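Local coordinates for heme-binding protein A / AI-2 binding protein A (Helicobacter pylori SS1, PDB 6OFQ) that binds the peptide STSA in the periplasm and probably delivers peptides to its ABC transporter as a type II substrate-binding protein, at residues 315-320 and 358-363; 94-99 and 114-119. All coordinates share one frame; numbering follows the deposited sequence.

Contact 1 of 2, residues 315-320 and 358-363; sequences NHAINV and KKAKEL
The imidazole of His316 carries the aliphatic end of Lys359 on one face. Lys359 CD stands 3.8 Å from the centroid of the His316 ring, only 9° off the ring normal, which makes a CH-pi contact. The chain continues across the same face, with Lys359 CE 3.4 Å from His316 NE2. Leu363 approaches the same ring obliquely, its CD1 lying 3.7 Å from His316 CD2, and the ring of Tyr353 meets it at a steep angle. The orientation of the imidazole is held from ND1, which is hydrogen-bonded to the carbonyl O of Glu354.

Lys359 reaches this place because its CG is anti to the backbone N (chi1 -174°) and its chain runs extended as far as CE. A bend at chi4 then turns the amine off that line, so that the methylenes do the touching. Lys359 NZ stays 4.7 Å from His316 NE2, and a positive charge there would probably disfavour a second one on the imidazole.

Beside the ring contact, two alanines let the backbones come close: the CA atoms of His316 and Ala360 are 5.4 Å apart. Ala360 CB meets Ala317 CB at 3.9 Å and His316 CB at 4.1 Å. Methyls on one side of the contact and an imidazole with a lysine chain on the other illustrate how two short helices can pack closely through apolar surface, even where the residues are nominally polar.

The contact joins the C-terminal part of helix 308-317 to helix 357-366. Leu363 extends it along the former through Leu309, Leu312 and Ala313; Ile398 touches both alanines, Leu395 of helix 386-396 packs on Ala317, and Asn315 and Ile318 lean on strand 497-510.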
loop_
_atom_site.group_PDB
_atom_site.type_symbol
_atom_site.label_atom_id
_atom_site.label_comp_id
_atom_site.label_asym_id
_atom_site.label_seq_id
_atom_site.Cartn_x
_atom_site.Cartn_y
_atom_site.Cartn_z
ATOM N N ASN A 315 12.565 0.730 -22.293
ATOM C CA ASN A 315 12.988 1.828 -21.423
ATOM C C ASN A 315 13.424 3.059 -22.192
ATOM O O ASN A 315 13.064 4.169 -21.812
ATOM C CB ASN A 315 14.068 1.396 -20.434
ATOM C CG ASN A 315 13.526 0.735 -19.145
ATOM O OD1 ASN A 315 13.596 1.328 -18.037
ATOM N ND2 ASN A 315 13.183 -0.524 -19.194
ATOM N N HIS A 316 14.157 2.880 -23.288
ATOM C CA HIS A 316 14.654 4.003 -24.079
ATOM C C HIS A 316 13.597 4.570 -25.011
ATOM O O HIS A 316 13.836 5.601 -25.649
ATOM C CB HIS A 316 15.883 3.588 -24.905
ATOM C CG HIS A 316 17.138 3.351 -24.126
ATOM N ND1 HIS A 316 17.807 4.345 -23.463
ATOM C CD2 HIS A 316 17.777 2.201 -23.815
ATOM C CE1 HIS A 316 18.844 3.835 -22.814
ATOM N NE2 HIS A 316 18.834 2.525 -22.997
ATOM N N ALA A 317 12.470 3.894 -25.193
ATOM C CA ALA A 317 11.430 4.297 -26.149
ATOM C C ALA A 317 10.289 5.083 -25.522
ATOM O O ALA A 317 9.478 5.662 -26.236
ATOM C CB ALA A 317 10.854 3.114 -26.899
ATOM N N ILE A 318 10.294 5.241 -24.207
ATOM C CA ILE A 318 9.231 5.984 -23.517
ATOM C C ILE A 318 9.792 7.257 -22.938
ATOM O O ILE A 318 10.721 7.262 -22.128
ATOM C CB ILE A 318 8.611 5.137 -22.392
ATOM C CG1 ILE A 318 7.878 3.952 -23.002
ATOM C CG2 ILE A 318 7.642 5.924 -21.508
ATOM C CD1 ILE A 318 7.658 2.773 -22.101
ATOM N N ASN A 319 9.324 8.389 -23.477
ATOM C CA ASN A 319 9.802 9.667 -22.990
ATOM C C ASN A 319 9.168 10.122 -21.697
ATOM O O ASN A 319 8.022 10.563 -21.656
ATOM C CB ASN A 319 9.626 10.722 -24.089
ATOM C CG ASN A 319 10.103 12.087 -23.666
ATOM O OD1 ASN A 319 10.390 12.394 -22.520
ATOM N ND2 ASN A 319 10.277 12.948 -24.690
ATOM N N VAL A 320 9.807 9.801 -20.585
ATOM C CA VAL A 320 9.179 10.002 -19.276
ATOM C C VAL A 320 8.962 11.476 -18.964
ATOM O O VAL A 320 7.963 11.824 -18.326
ATOM C CB VAL A 320 9.937 9.250 -18.133
ATOM C CG1 VAL A 320 9.405 9.678 -16.774
ATOM C CG2 VAL A 320 9.819 7.754 -18.344
ATOM N N LYS A 358 16.492 5.925 -31.620
ATOM C CA LYS A 358 17.485 5.187 -32.429
ATOM C C LYS A 358 18.103 4.060 -31.605
ATOM O O LYS A 358 18.135 2.929 -32.087
ATOM C CB LYS A 358 18.610 6.042 -33.015
ATOM C CG LYS A 358 18.043 6.762 -34.226
ATOM C CD LYS A 358 18.992 7.786 -34.833
ATOM C CE LYS A 358 18.294 8.568 -35.942
ATOM N NZ LYS A 358 19.120 9.752 -36.308
ATOM N N LYS A 359 18.468 4.377 -30.370
ATOM C CA LYS A 359 19.028 3.307 -29.515
ATOM C C LYS A 359 17.996 2.209 -29.261
ATOM O O LYS A 359 18.309 1.022 -29.243
ATOM C CB LYS A 359 19.508 3.938 -28.217
ATOM C CG LYS A 359 20.233 2.975 -27.308
ATOM C CD LYS A 359 20.769 3.761 -26.125
ATOM C CE LYS A 359 21.409 2.794 -25.148
ATOM N NZ LYS A 359 22.870 2.612 -25.337
ATOM N N ALA A 360 16.734 2.568 -29.046
ATOM C CA ALA A 360 15.720 1.580 -28.773
ATOM C C ALA A 360 15.549 0.628 -29.931
ATOM O O ALA A 360 15.433 -0.585 -29.771
ATOM C CB ALA A 360 14.374 2.207 -28.423
ATOM N N LYS A 361 15.456 1.228 -31.106
ATOM C CA LYS A 361 15.326 0.380 -32.271
ATOM C C LYS A 361 16.523 -0.557 -32.469
ATOM O O LYS A 361 16.299 -1.693 -32.857
ATOM C CB LYS A 361 15.146 1.270 -33.519
ATOM C CG LYS A 361 13.841 2.017 -33.660
ATOM C CD LYS A 361 13.892 3.116 -34.731
ATOM C CE LYS A 361 12.464 3.596 -34.967
ATOM N NZ LYS A 361 12.545 4.741 -35.922
ATOM N N GLU A 362 17.715 -0.035 -32.265
ATOM C CA GLU A 362 18.960 -0.803 -32.343
ATOM C C GLU A 362 18.928 -1.990 -31.367
ATOM O O GLU A 362 19.225 -3.122 -31.717
ATOM C CB GLU A 362 20.170 0.077 -32.088
ATOM C CG GLU A 362 21.506 -0.654 -32.191
ATOM C CD GLU A 362 21.710 -1.414 -33.495
ATOM O OE1 GLU A 362 21.222 -1.006 -34.584
ATOM O OE2 GLU A 362 22.404 -2.445 -33.404
ATOM N N LEU A 363 18.537 -1.719 -30.128
ATOM C CA LEU A 363 18.420 -2.800 -29.145
ATOM C C LEU A 363 17.502 -3.914 -29.567
ATOM O O LEU A 363 17.770 -5.092 -29.341
ATOM C CB LEU A 363 18.060 -2.199 -27.777
ATOM C CG LEU A 363 19.216 -1.479 -27.114
ATOM C CD1 LEU A 363 18.694 -0.576 -26.020
ATOM C CD2 LEU A 363 20.174 -2.468 -26.435
#

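Contact 2 of 2, residues 94-99 and 114-119; sequences FHLRKG and FSAKDV
Leu96 and Ser115 mark the nearest approach of the two backbones, their CA atoms 7.2 Å apart, where the end of strand 91-96 passes the start of helix 116-127. The chain at 114-116 turns into the helix with the help of Asp118: its OD2 accepts from Ser115 N at 2.9 Å, on the anti side of the carboxylate and 20° out of its plane, while Asp118 N bonds back to Ser115 O.

From the strand side, Leu96 supplies the apolar contact. With its CG beside the backbone N (chi1 -56°) and an extended second torsion, it delivers CD1 to the first turn of the helix. That one methyl of Leu96 lies 3.6 Å from Ala116 CA and 3.9 Å from Ala116 CB, and it also meets Val119 CG2 at 4.1 Å. Phe114 adds to the apolar contact: its CZ approaches CD1 of Leu96 obliquely, while CE2 comes near the CB of Leu96. At the ring edge, close to its plane, Arg97 O sits 3.7 Å from Phe114 CD2. The guanidinium of Arg97 leads elsewhere, its NE bonded to Ala78 O. Ile164 of strand 163-168 packs on Leu96, Ala116 and Val119 together.

Two carbonyl oxygens, both acceptors, cannot bond each other, and here a water settles the matter: it donates to Arg97 O at 2.7 Å and to Phe114 O at 2.8 Å. The chemistry is therefore divided, with the Leu96 methyl packing against the helix start and one water linking the backbones beside it. By donating to both carbonyls, the water satisfies two acceptors that cannot pair with each other.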
loop_
_atom_site.group_PDB
_atom_site.type_symbol
_atom_site.label_atom_id
_atom_site.label_comp_id
_atom_site.label_asym_id
_atom_site.label_seq_id
_atom_site.Cartn_x
_atom_site.Cartn_y
_atom_site.Cartn_z
ATOM N N PHE A 94 6.809 -7.558 23.798
ATOM C CA PHE A 94 5.794 -6.487 23.788
ATOM C C PHE A 94 4.886 -6.597 25.002
ATOM O O PHE A 94 4.362 -7.665 25.310
ATOM C CB PHE A 94 4.941 -6.561 22.506
ATOM C CG PHE A 94 5.730 -6.159 21.285
ATOM C CD1 PHE A 94 5.804 -4.833 20.849
ATOM C CD2 PHE A 94 6.414 -7.124 20.554
ATOM C CE1 PHE A 94 6.595 -4.466 19.783
ATOM C CE2 PHE A 94 7.200 -6.790 19.467
ATOM C CZ PHE A 94 7.295 -5.455 19.125
ATOM N N HIS A 95 4.773 -5.462 25.681
ATOM C CA HIS A 95 3.893 -5.336 26.817
ATOM C C HIS A 95 2.586 -4.736 26.299
ATOM O O HIS A 95 2.591 -3.611 25.817
ATOM C CB HIS A 95 4.593 -4.437 27.874
ATOM C CG HIS A 95 6.000 -4.881 28.213
ATOM N ND1 HIS A 95 6.194 -5.971 29.030
ATOM C CD2 HIS A 95 7.226 -4.579 27.709
ATOM C CE1 HIS A 95 7.486 -6.259 29.087
ATOM N NE2 HIS A 95 8.141 -5.425 28.301
ATOM N N LEU A 96 1.481 -5.443 26.468
ATOM C CA LEU A 96 0.238 -5.109 25.817
ATOM C C LEU A 96 -0.530 -4.143 26.714
ATOM O O LEU A 96 -0.505 -4.227 27.981
ATOM C CB LEU A 96 -0.543 -6.351 25.472
ATOM C CG LEU A 96 0.133 -7.425 24.618
ATOM C CD1 LEU A 96 -0.843 -8.517 24.336
ATOM C CD2 LEU A 96 0.664 -6.810 23.318
ATOM N N ARG A 97 -1.231 -3.218 26.063
ATOM C CA ARG A 97 -2.131 -2.286 26.721
ATOM C C ARG A 97 -3.316 -3.024 27.342
ATOM O O ARG A 97 -3.887 -3.917 26.684
ATOM C CB ARG A 97 -2.685 -1.299 25.658
ATOM C CG ARG A 97 -3.313 -0.035 26.224
ATOM C CD ARG A 97 -3.677 0.881 25.044
ATOM N NE ARG A 97 -2.484 1.378 24.361
ATOM C CZ ARG A 97 -1.771 2.447 24.669
ATOM N NH1 ARG A 97 -2.009 3.205 25.741
ATOM N NH2 ARG A 97 -0.659 2.724 23.965
ATOM N N LYS A 98 -3.616 -2.695 28.598
ATOM C CA LYS A 98 -4.750 -3.287 29.313
ATOM C C LYS A 98 -5.958 -2.383 29.193
ATOM O O LYS A 98 -5.868 -1.170 29.017
ATOM C CB LYS A 98 -4.336 -3.453 30.783
ATOM C CG LYS A 98 -3.165 -4.419 30.987
ATOM C CD LYS A 98 -2.932 -4.565 32.495
ATOM C CE LYS A 98 -1.734 -5.443 32.764
ATOM N NZ LYS A 98 -1.673 -5.639 34.232
ATOM N N GLY A 99 -7.094 -3.029 29.372
ATOM C CA GLY A 99 -8.390 -2.367 29.350
ATOM C C GLY A 99 -8.809 -1.808 28.003
ATOM O O GLY A 99 -9.625 -0.883 27.938
ATOM N N PHE A 114 -9.278 -6.941 24.725
ATOM C CA PHE A 114 -8.094 -7.340 23.962
ATOM C C PHE A 114 -7.033 -7.928 24.906
ATOM O O PHE A 114 -6.783 -7.415 25.990
ATOM C CB PHE A 114 -7.552 -6.092 23.248
ATOM C CG PHE A 114 -6.099 -6.192 22.844
ATOM C CD1 PHE A 114 -5.703 -7.032 21.830
ATOM C CD2 PHE A 114 -5.149 -5.466 23.526
ATOM C CE1 PHE A 114 -4.361 -7.201 21.515
ATOM C CE2 PHE A 114 -3.806 -5.555 23.164
ATOM C CZ PHE A 114 -3.448 -6.415 22.161
ATOM N N SER A 115 -6.422 -8.999 24.455
ATOM C CA SER A 115 -5.358 -9.625 25.198
ATOM C C SER A 115 -4.439 -10.366 24.232
ATOM O O SER A 115 -4.632 -10.436 23.001
ATOM C CB SER A 115 -5.971 -10.543 26.287
ATOM O OG SER A 115 -6.542 -11.677 25.693
ATOM N N ALA A 116 -3.467 -11.081 24.823
ATOM C CA ALA A 116 -2.462 -11.747 24.057
ATOM C C ALA A 116 -3.017 -12.779 23.081
ATOM O O ALA A 116 -2.453 -13.013 22.001
ATOM C CB ALA A 116 -1.431 -12.341 24.997
ATOM N N LYS A 117 -4.124 -13.446 23.425
ATOM C CA LYS A 117 -4.683 -14.425 22.506
ATOM C C LYS A 117 -5.131 -13.851 21.162
ATOM O O LYS A 117 -5.149 -14.564 20.169
ATOM C CB LYS A 117 -5.853 -15.194 23.137
ATOM C CG LYS A 117 -7.161 -14.449 23.320
ATOM C CD LYS A 117 -8.209 -15.419 23.861
ATOM C CE LYS A 117 -9.611 -14.841 23.800
ATOM N NZ LYS A 117 -10.619 -15.696 24.489
ATOM N N ASP A 118 -5.430 -12.561 21.143
ATOM C CA ASP A 118 -5.869 -11.900 19.914
ATOM C C ASP A 118 -4.650 -11.645 19.025
ATOM O O ASP A 118 -4.736 -11.722 17.800
ATOM C CB ASP A 118 -6.576 -10.596 20.195
ATOM C CG ASP A 118 -7.772 -10.802 21.147
ATOM O OD1 ASP A 118 -8.580 -11.625 20.655
ATOM O OD2 ASP A 118 -7.867 -10.113 22.183
ATOM N N VAL A 119 -3.501 -11.374 19.635
ATOM C CA VAL A 119 -2.236 -11.262 18.881
ATOM C C VAL A 119 -1.871 -12.608 18.274
ATOM O O VAL A 119 -1.534 -12.716 17.117
ATOM C CB VAL A 119 -1.127 -10.661 19.732
ATOM C CG1 VAL A 119 0.134 -10.472 18.920
ATOM C CG2 VAL A 119 -1.541 -9.350 20.387
HETATM O O HOH W 1 -6.498 -4.724 26.780
#

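In the fold
From the N terminus, the chain first meets contact 2, which closes a short excursion of 14 residues without helix or strand and brings helix 116-127 back against the antiparallel sheet that holds strand 91-96. Well after that loop has closed, contact 1 opens and shuts a longer one: 37 residues, including most of helix 320-328 and strand 332-334, return so that helix 357-366 lies beside helix 308-317. The two loops are in series, neither nested nor crossed. The centres of contact 1 and contact 2 are 55 Å apart, on opposite sides of the chain's centre. The nearest atoms of contact 1 and contact 2 are about 38 Å apart. Each ties together its own region.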